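Local structure of phosphoglycerol transferase GacH (Streptococcus pyogenes MGAS5005, 6DGM) at residues A[71-85]-A[289-303]. The protein probably transfers glycerol phosphate to the rhamnose polysaccharide of the streptococcal cell wall, through a metal-dependent domain of the LTA synthase type. Residues are numbered along the deposited sequence; the frame is centred on the assembly and turned at random.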
ATOM      1  N   ILE A  71      14.095  -0.891  10.898  1.00 20.81           N
ATOM      2  CA  ILE A  71      12.797  -1.555  10.947  1.00 21.55           C
ATOM      3  C   ILE A  71      12.718  -2.628   9.868  1.00 21.96           C
ATOM      4  O   ILE A  71      12.320  -3.771  10.130  1.00 21.53           O
ATOM      5  CB  ILE A  71      11.662  -0.521  10.827  1.00 22.01           C
ATOM      6  CG1 ILE A  71      11.633   0.367  12.070  1.00 22.72           C
ATOM      7  CG2 ILE A  71      10.330  -1.241  10.613  1.00 23.17           C
ATOM      8  CD1 ILE A  71      10.969   1.712  11.836  1.00 23.96           C
ATOM      9  N   LYS A  72      13.122  -2.287   8.638  1.00 22.74           N
ATOM     10  CA  LYS A  72      13.069  -3.253   7.544  1.00 22.37           C
ATOM     11  C   LYS A  72      13.897  -4.497   7.864  1.00 22.82           C
ATOM     12  O   LYS A  72      13.511  -5.621   7.521  1.00 22.88           O
ATOM     13  CB  LYS A  72      13.555  -2.602   6.247  1.00 21.10           C
ATOM     14  CG  LYS A  72      12.630  -1.512   5.700  1.00 19.46           C
ATOM     15  CD  LYS A  72      13.130  -0.932   4.372  1.00 19.75           C
ATOM     16  CE  LYS A  72      12.953  -1.919   3.226  1.00 20.86           C
ATOM     17  NZ  LYS A  72      13.665  -1.490   1.994  1.00 21.44           N
ATOM     18  N   ASN A  73      15.038  -4.317   8.530  1.00 22.61           N
ATOM     19  CA  ASN A  73      15.874  -5.456   8.865  1.00 25.88           C
ATOM     20  C   ASN A  73      15.227  -6.367   9.905  1.00 28.46           C
ATOM     21  O   ASN A  73      15.626  -7.530  10.012  1.00 31.57           O
ATOM     22  CB  ASN A  73      17.232  -4.972   9.381  1.00 31.81           C
ATOM     23  CG  ASN A  73      18.129  -4.457   8.276  1.00 38.92           C
ATOM     24  OD1 ASN A  73      18.034  -4.891   7.123  1.00 41.51           O
ATOM     25  ND2 ASN A  73      19.015  -3.526   8.623  1.00 43.19           N
ATOM     26  N   SER A  74      14.231  -5.867  10.651  1.00 27.24           N
ATOM     27  CA  SER A  74      13.668  -6.561  11.803  1.00 29.00           C
ATOM     28  C   SER A  74      12.369  -7.289  11.501  1.00 24.99           C
ATOM     29  O   SER A  74      11.862  -8.012  12.364  1.00 25.82           O
ATOM     30  CB  SER A  74      13.370  -5.562  12.935  1.00 32.49           C
ATOM     31  OG  SER A  74      12.214  -4.756  12.653  1.00 32.80           O
ATOM     32  N   THR A  75      11.808  -7.109  10.318  1.00 21.99           N
ATOM     33  CA  THR A  75      10.474  -7.615  10.050  1.00 21.72           C
ATOM     34  C   THR A  75      10.341  -7.823   8.550  1.00 22.33           C
ATOM     35  O   THR A  75      11.226  -7.456   7.775  1.00 23.52           O
ATOM     36  CB  THR A  75       9.410  -6.642  10.575  1.00 21.93           C
ATOM     37  OG1 THR A  75       8.139  -7.296  10.569  1.00 22.90           O
ATOM     38  CG2 THR A  75       9.355  -5.366   9.737  1.00 21.82           C
ATOM     39  N   THR A  76       9.223  -8.410   8.156  1.00 22.47           N
ATOM     40  CA  THR A  76       8.933  -8.583   6.737  1.00 21.74           C
ATOM     41  C   THR A  76       9.008  -7.242   6.032  1.00 20.33           C
ATOM     42  O   THR A  76       8.344  -6.283   6.427  1.00 19.45           O
ATOM     43  CB  THR A  76       7.534  -9.185   6.589  1.00 21.92           C
ATOM     44  OG1 THR A  76       7.497 -10.427   7.297  1.00 22.40           O
ATOM     45  CG2 THR A  76       7.167  -9.399   5.121  1.00 21.24           C
ATOM     46  N   ALA A  77       9.832  -7.164   4.991  1.00 19.77           N
ATOM     47  CA  ALA A  77      10.103  -5.871   4.374  1.00 18.94           C
ATOM     48  C   ALA A  77      10.869  -6.080   3.079  1.00 19.42           C
ATOM     49  O   ALA A  77      11.452  -7.141   2.843  1.00 20.89           O
ATOM     50  CB  ALA A  77      10.920  -4.970   5.306  1.00 19.62           C
ATOM     51  N   GLY A  78      10.886  -5.040   2.255  1.00 18.35           N
ATOM     52  CA  GLY A  78      11.608  -5.118   1.010  1.00 18.58           C
ATOM     53  C   GLY A  78      11.325  -3.933   0.119  1.00 17.59           C
ATOM     54  O   GLY A  78      11.174  -2.802   0.590  1.00 17.50           O
ATOM     55  N   LEU A  79      11.236  -4.206  -1.177  1.00 17.28           N
ATOM     56  CA  LEU A  79      10.920  -3.207  -2.176  1.00 17.59           C
ATOM     57  C   LEU A  79       9.537  -3.482  -2.753  1.00 18.04           C
ATOM     58  O   LEU A  79       9.133  -4.637  -2.914  1.00 18.02           O
ATOM     59  CB  LEU A  79      11.946  -3.239  -3.311  1.00 18.85           C
ATOM     60  CG  LEU A  79      13.397  -3.078  -2.866  1.00 21.29           C
ATOM     61  CD1 LEU A  79      14.331  -3.176  -4.057  1.00 23.17           C
ATOM     62  CD2 LEU A  79      13.594  -1.758  -2.160  1.00 21.49           C
ATOM     63  N   MET A  80       8.829  -2.401  -3.054  1.00 18.24           N
ATOM     64  CA  MET A  80       7.540  -2.451  -3.722  1.00 18.01           C
ATOM     65  C   MET A  80       7.692  -1.879  -5.123  1.00 18.70           C
ATOM     66  O   MET A  80       8.234  -0.778  -5.296  1.00 17.98           O
ATOM     67  CB  MET A  80       6.522  -1.598  -2.966  1.00 16.91           C
ATOM     68  CG  MET A  80       5.106  -1.751  -3.474  1.00 17.44           C
ATOM     69  SD  MET A  80       4.086  -0.331  -3.075  1.00 16.93           S
ATOM     70  CE  MET A  80       4.632   0.842  -4.322  1.00 17.92           C
ATOM     71  N   GLN A  81       7.184  -2.598  -6.110  1.00 19.25           N
ATOM     72  CA  GLN A  81       7.136  -2.055  -7.458  1.00 19.99           C
ATOM     73  C   GLN A  81       5.958  -1.084  -7.554  1.00 18.20           C
ATOM     74  O   GLN A  81       4.816  -1.441  -7.231  1.00 18.15           O
ATOM     75  CB  GLN A  81       6.994  -3.154  -8.499  1.00 22.87           C
ATOM     76  CG  GLN A  81       7.058  -2.599  -9.893  1.00 26.27           C
ATOM     77  CD  GLN A  81       7.220  -3.658 -10.933  1.00 31.62           C
ATOM     78  OE1 GLN A  81       8.281  -4.264 -11.058  1.00 34.17           O
ATOM     79  NE2 GLN A  81       6.156  -3.906 -11.688  1.00 33.71           N
ATOM     80  N   SER A  82       6.233   0.137  -7.978  1.00 17.30           N
ATOM     81  CA  SER A  82       5.200   1.137  -8.188  1.00 16.72           C
ATOM     82  C   SER A  82       4.848   1.184  -9.668  1.00 17.02           C
ATOM     83  O   SER A  82       5.686   0.923 -10.534  1.00 18.94           O
ATOM     84  CB  SER A  82       5.709   2.517  -7.761  1.00 17.06           C
ATOM     85  OG  SER A  82       4.754   3.528  -8.009  1.00 17.33           O
ATOM     86  N   ASP A  83       3.607   1.567  -9.952  1.00 16.80           N
ATOM     87  CA  ASP A  83       3.138   1.687 -11.319  1.00 17.88           C
ATOM     88  C   ASP A  83       3.440   3.031 -11.958  1.00 18.76           C
ATOM     89  O   ASP A  83       3.217   3.163 -13.169  1.00 19.15           O
ATOM     90  CB  ASP A  83       1.628   1.445 -11.369  1.00 18.43           C
ATOM     91  CG  ASP A  83       1.277   0.045 -10.955  1.00 19.26           C
ATOM     92  OD1 ASP A  83       1.546  -0.875 -11.749  1.00 20.49           O
ATOM     93  OD2 ASP A  83       0.803  -0.149  -9.817  1.00 19.08           O
ATOM     94  N   SER A  84       3.949   4.006 -11.203  1.00 17.24           N
ATOM     95  CA  SER A  84       4.151   5.338 -11.763  1.00 17.28           C
ATOM     96  C   SER A  84       5.298   6.024 -11.048  1.00 17.13           C
ATOM     97  O   SER A  84       5.889   5.481 -10.114  1.00 18.07           O
ATOM     98  CB  SER A  84       2.839   6.123 -11.752  1.00 18.54           C
ATOM     99  OG  SER A  84       2.213   6.021 -10.491  1.00 19.81           O
ATOM    100  N   TYR A  85       5.643   7.207 -11.554  1.00 16.91           N
ATOM    101  CA  TYR A  85       6.767   8.003 -11.069  1.00 17.23           C
ATOM    102  C   TYR A  85       6.283   9.419 -10.834  1.00 16.85           C
ATOM    103  O   TYR A  85       5.629   9.999 -11.700  1.00 17.34           O
ATOM    104  CB  TYR A  85       7.898   7.991 -12.101  1.00 18.06           C
ATOM    105  CG  TYR A  85       9.067   8.893 -11.764  1.00 17.84           C
ATOM    106  CD1 TYR A  85       9.974   8.548 -10.776  1.00 17.39           C
ATOM    107  CD2 TYR A  85       9.276  10.067 -12.466  1.00 18.18           C
ATOM    108  CE1 TYR A  85      11.054   9.375 -10.472  1.00 18.29           C
ATOM    109  CE2 TYR A  85      10.351  10.888 -12.175  1.00 18.46           C
ATOM    110  CZ  TYR A  85      11.228  10.531 -11.175  1.00 19.84           C
ATOM    111  OH  TYR A  85      12.301  11.352 -10.891  1.00 22.29           O
ATOM    112  N   TYR A 289      11.140   2.845 -10.198  1.00 18.15           N
ATOM    113  CA  TYR A 289       9.815   2.391  -9.794  1.00 18.45           C
ATOM    114  C   TYR A 289       9.841   1.480  -8.574  1.00 18.85           C
ATOM    115  O   TYR A 289       8.873   0.746  -8.344  1.00 20.90           O
ATOM    116  CB  TYR A 289       9.115   1.689 -10.968  1.00 18.31           C
ATOM    117  CG  TYR A 289       8.964   2.607 -12.153  1.00 19.01           C
ATOM    118  CD1 TYR A 289       7.895   3.482 -12.235  1.00 19.40           C
ATOM    119  CD2 TYR A 289       9.918   2.639 -13.174  1.00 20.52           C
ATOM    120  CE1 TYR A 289       7.744   4.336 -13.311  1.00 20.95           C
ATOM    121  CE2 TYR A 289       9.783   3.510 -14.256  1.00 22.85           C
ATOM    122  CZ  TYR A 289       8.694   4.356 -14.314  1.00 23.14           C
ATOM    123  OH  TYR A 289       8.555   5.221 -15.371  1.00 24.26           O
ATOM    124  N   LEU A 290      10.896   1.532  -7.761  1.00 17.37           N
ATOM    125  CA  LEU A 290      11.024   0.654  -6.602  1.00 17.15           C
ATOM    126  C   LEU A 290      11.109   1.483  -5.325  1.00 17.61           C
ATOM    127  O   LEU A 290      12.130   2.133  -5.062  1.00 19.07           O
ATOM    128  CB  LEU A 290      12.241  -0.262  -6.743  1.00 18.09           C
ATOM    129  CG  LEU A 290      12.135  -1.307  -7.855  1.00 20.59           C
ATOM    130  CD1 LEU A 290      13.453  -2.011  -8.062  1.00 21.23           C
ATOM    131  CD2 LEU A 290      11.025  -2.314  -7.528  1.00 21.97           C
ATOM    132  N   THR A 291      10.057   1.410  -4.509  1.00 16.81           N
ATOM    133  CA  THR A 291      10.009   2.084  -3.219  1.00 16.54           C
ATOM    134  C   THR A 291      10.224   1.072  -2.092  1.00 16.05           C
ATOM    135  O   THR A 291      10.307  -0.138  -2.311  1.00 16.23           O
ATOM    136  CB  THR A 291       8.654   2.766  -3.033  1.00 16.82           C
ATOM    137  OG1 THR A 291       7.640   1.750  -2.905  1.00 16.47           O
ATOM    138  CG2 THR A 291       8.310   3.667  -4.206  1.00 17.78           C
ATOM    139  N   ASP A 292      10.286   1.590  -0.861  1.00 15.99           N
ATOM    140  CA  ASP A 292      10.446   0.766   0.338  1.00 15.99           C
ATOM    141  C   ASP A 292       9.107   0.395   0.951  1.00 17.08           C
ATOM    142  O   ASP A 292       8.163   1.185   0.929  1.00 16.77           O
ATOM    143  CB  ASP A 292      11.261   1.548   1.371  1.00 16.38           C
ATOM    144  CG  ASP A 292      12.630   1.916   0.855  1.00 18.37           C
ATOM    145  OD1 ASP A 292      12.751   2.981   0.191  1.00 18.63           O
ATOM    146  OD2 ASP A 292      13.580   1.120   1.081  1.00 20.24           O
ATOM    147  N   TYR A 293       9.030  -0.814   1.502  1.00 17.39           N
ATOM    148  CA  TYR A 293       7.878  -1.195   2.304  1.00 17.09           C
ATOM    149  C   TYR A 293       8.330  -2.027   3.501  1.00 16.95           C
ATOM    150  O   TYR A 293       9.382  -2.672   3.488  1.00 17.64           O
ATOM    151  CB  TYR A 293       6.817  -1.987   1.505  1.00 16.55           C
ATOM    152  CG  TYR A 293       7.095  -3.483   1.448  1.00 17.23           C
ATOM    153  CD1 TYR A 293       6.591  -4.334   2.425  1.00 18.53           C
ATOM    154  CD2 TYR A 293       7.885  -4.040   0.438  1.00 16.53           C
ATOM    155  CE1 TYR A 293       6.865  -5.680   2.404  1.00 19.66           C
ATOM    156  CE2 TYR A 293       8.163  -5.395   0.413  1.00 17.94           C
ATOM    157  CZ  TYR A 293       7.644  -6.212   1.394  1.00 19.28           C
ATOM    158  OH  TYR A 293       7.894  -7.563   1.401  1.00 19.92           O
ATOM    159  N   PHE A 294       7.501  -2.015   4.538  1.00 16.15           N
ATOM    160  CA  PHE A 294       7.629  -2.970   5.629  1.00 16.11           C
ATOM    161  C   PHE A 294       6.250  -3.307   6.179  1.00 16.14           C
ATOM    162  O   PHE A 294       5.288  -2.548   6.025  1.00 15.81           O
ATOM    163  CB  PHE A 294       8.604  -2.515   6.733  1.00 16.59           C
ATOM    164  CG  PHE A 294       8.177  -1.292   7.514  1.00 17.55           C
ATOM    165  CD1 PHE A 294       7.199  -1.376   8.480  1.00 18.46           C
ATOM    166  CD2 PHE A 294       8.814  -0.071   7.322  1.00 17.87           C
ATOM    167  CE1 PHE A 294       6.821  -0.273   9.215  1.00 19.11           C
ATOM    168  CE2 PHE A 294       8.453   1.041   8.070  1.00 18.43           C
ATOM    169  CZ  PHE A 294       7.460   0.937   9.023  1.00 19.00           C
ATOM    170  N   ILE A 295       6.172  -4.470   6.820  1.00 16.64           N
ATOM    171  CA  ILE A 295       4.967  -4.949   7.478  1.00 16.98           C
ATOM    172  C   ILE A 295       5.410  -5.283   8.897  1.00 17.01           C
ATOM    173  O   ILE A 295       6.189  -6.219   9.096  1.00 18.81           O
ATOM    174  CB  ILE A 295       4.362  -6.168   6.770  1.00 17.59           C
ATOM    175  CG1 ILE A 295       3.994  -5.810   5.320  1.00 17.41           C
ATOM    176  CG2 ILE A 295       3.129  -6.629   7.525  1.00 18.20           C
ATOM    177  CD1 ILE A 295       3.396  -6.959   4.496  1.00 18.41           C
ATOM    178  N   TRP A 296       4.979  -4.467   9.868  1.00 17.56           N
ATOM    179  CA  TRP A 296       5.504  -4.502  11.230  1.00 19.16           C
ATOM    180  C   TRP A 296       4.346  -4.605  12.210  1.00 19.23           C
ATOM    181  O   TRP A 296       3.402  -3.812  12.133  1.00 19.29           O
ATOM    182  CB  TRP A 296       6.276  -3.206  11.511  1.00 19.66           C
ATOM    183  CG  TRP A 296       6.813  -3.038  12.914  1.00 19.43           C
ATOM    184  CD1 TRP A 296       8.058  -3.362  13.348  1.00 20.16           C
ATOM    185  CD2 TRP A 296       6.125  -2.487  14.045  1.00 18.98           C
ATOM    186  NE1 TRP A 296       8.195  -3.052  14.674  1.00 20.12           N
ATOM    187  CE2 TRP A 296       7.021  -2.516  15.130  1.00 19.81           C
ATOM    188  CE3 TRP A 296       4.838  -1.987  14.247  1.00 18.73           C
ATOM    189  CZ2 TRP A 296       6.676  -2.049  16.405  1.00 21.27           C
ATOM    190  CZ3 TRP A 296       4.495  -1.518  15.501  1.00 19.91           C
ATOM    191  CH2 TRP A 296       5.413  -1.545  16.567  1.00 21.36           C
ATOM    192  N   SER A 297       4.434  -5.567  13.137  1.00 18.84           N
ATOM    193  CA  SER A 297       3.493  -5.728  14.240  1.00 19.51           C
ATOM    194  C   SER A 297       4.123  -5.249  15.543  1.00 20.32           C
ATOM    195  O   SER A 297       5.348  -5.233  15.703  1.00 21.47           O
ATOM    196  CB  SER A 297       3.076  -7.196  14.403  1.00 21.04           C
ATOM    197  OG  SER A 297       2.583  -7.749  13.202  1.00 21.86           O
ATOM    198  N   ASN A 298       3.269  -4.880  16.489  1.00 19.61           N
ATOM    199  CA  ASN A 298       3.732  -4.307  17.747  1.00 22.86           C
ATOM    200  C   ASN A 298       4.106  -5.346  18.789  1.00 26.45           C
ATOM    201  O   ASN A 298       4.429  -4.974  19.920  1.00 29.67           O
ATOM    202  CB  ASN A 298       2.708  -3.315  18.302  1.00 21.82           C
ATOM    203  CG  ASN A 298       1.445  -3.976  18.782  1.00 21.70           C
ATOM    204  OD1 ASN A 298       1.138  -5.127  18.431  1.00 21.00           O
ATOM    205  ND2 ASN A 298       0.693  -3.248  19.591  1.00 21.27           N
ATOM    206  N   GLY A 299       4.089  -6.626  18.431  1.00 28.66           N
ATOM    207  CA  GLY A 299       4.601  -7.667  19.305  1.00 31.12           C
ATOM    208  C   GLY A 299       5.825  -8.304  18.682  1.00 34.61           C
ATOM    209  O   GLY A 299       6.753  -7.598  18.277  1.00 36.67           O
ATOM    210  N   THR A 300       5.828  -9.624  18.568  1.00 32.61           N
ATOM    211  CA  THR A 300       6.922 -10.343  17.937  1.00 34.80           C
ATOM    212  C   THR A 300       6.697 -10.388  16.435  1.00 32.79           C
ATOM    213  O   THR A 300       5.569 -10.570  15.970  1.00 38.98           O
ATOM    214  CB  THR A 300       7.001 -11.764  18.501  1.00 39.19           C
ATOM    215  OG1 THR A 300       7.168 -11.701  19.928  1.00 41.06           O
ATOM    216  CG2 THR A 300       8.173 -12.515  17.892  1.00 44.60           C
ATOM    217  N   ASN A 301       7.768 -10.178  15.674  1.00 28.48           N
ATOM    218  CA  ASN A 301       7.680 -10.127  14.222  1.00 25.83           C
ATOM    219  C   ASN A 301       8.472 -11.271  13.622  1.00 27.74           C
ATOM    220  O   ASN A 301       9.623 -11.500  14.007  1.00 28.38           O
ATOM    221  CB  ASN A 301       8.236  -8.812  13.672  1.00 23.51           C
ATOM    222  CG  ASN A 301       7.241  -7.699  13.761  1.00 22.66           C
ATOM    223  OD1 ASN A 301       6.106  -7.825  13.277  1.00 22.23           O
ATOM    224  ND2 ASN A 301       7.632  -6.607  14.401  1.00 22.71           N
ATOM    225  N   GLU A 302       7.837 -12.003  12.717  1.00 29.27           N
ATOM    226  CA  GLU A 302       8.567 -12.831  11.780  1.00 33.09           C
ATOM    227  C   GLU A 302       9.144 -11.937  10.686  1.00 30.31           C
ATOM    228  O   GLU A 302       8.829 -10.746  10.582  1.00 31.18           O
ATOM    229  CB  GLU A 302       7.636 -13.861  11.146  1.00 38.99           C
ATOM    230  CG  GLU A 302       7.063 -14.868  12.130  1.00 48.69           C
ATOM    231  CD  GLU A 302       8.072 -15.915  12.554  1.00 60.44           C
ATOM    232  OE1 GLU A 302       8.772 -16.459  11.672  1.00 64.89           O
ATOM    233  OE2 GLU A 302       8.168 -16.192  13.770  1.00 65.63           O
ATOM    234  N   LYS A 303      10.015 -12.514   9.867  1.00 28.47           N
ATOM    235  CA  LYS A 303      10.553 -11.819   8.699  1.00 27.91           C
ATOM    236  C   LYS A 303      10.375 -12.790   7.533  1.00 29.02           C
ATOM    237  O   LYS A 303      11.211 -13.673   7.312  1.00 31.97           O
ATOM    238  CB  LYS A 303      12.003 -11.399   8.898  1.00 28.58           C
ATOM    239  CG  LYS A 303      12.527 -10.524   7.780  1.00 26.85           C
ATOM    240  CD  LYS A 303      13.769  -9.748   8.182  1.00 25.49           C
ATOM    241  CE  LYS A 303      14.370  -9.054   6.963  1.00 25.60           C
ATOM    242  NZ  LYS A 303      13.424  -8.142   6.278  1.00 26.54           N
TER
HETATM  243  O   HOH W   1      10.600  -6.513  14.933  1.00 40.80           O
HETATM  244  O   HOH W   2      11.569  -9.590   4.657  1.00 21.98           O
HETATM  245  O   HOH W   3      14.702  -7.020   3.894  1.00 39.97           O
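With chi1 of I71 at -67°, CG2 lies opposite the backbone N and settles over the centre of the F294 ring, 3.6 Å from I71 CG2 to the centroid, a CH-pi contact. The F294 ring is presented by a chi1 of 66°, which tucks CG between the backbone N and carbonyl carbon. Y293 adopts a similar first torsion on the other face of the sheet; its ring folds back across the neighbouring strand, one face against G78 N and A77 C, with G78 N 3.3 Å from Y293 CE2. Y293 OH is hydrogen-bonded to the carbonyl of H306. Strands 77-81 and 290-297 run antiparallel in the mixed sheet of the sulfatase-family, alkaline phosphatase-like fold; 290-297 lies between 77-81 and 263-269, whose C-terminal end runs into the manganese ligands D270 and H271. G78 and Y293 exchange two backbone hydrogen bonds, as do M80 and T291, and the S82 N to Y289 O bond (2.7 Å) extends the ladder toward the metal site. From helix 66-74, K72 bends at its third torsion and forms a salt bridge with D292, K72 NZ meeting the anti lone pair of D292 OD2 at 2.8 Å; D292 OD1 is held by a salt bridge to R54 and a hydrogen bond from D51 N. Past strand 290-297, K303 NZ donates to K72 O (2.8 Å) and T75 O (2.7 Å), tying the helix's last turn to the loop residue after it. T75 OG1 donates to I295 O at 2.7 Å.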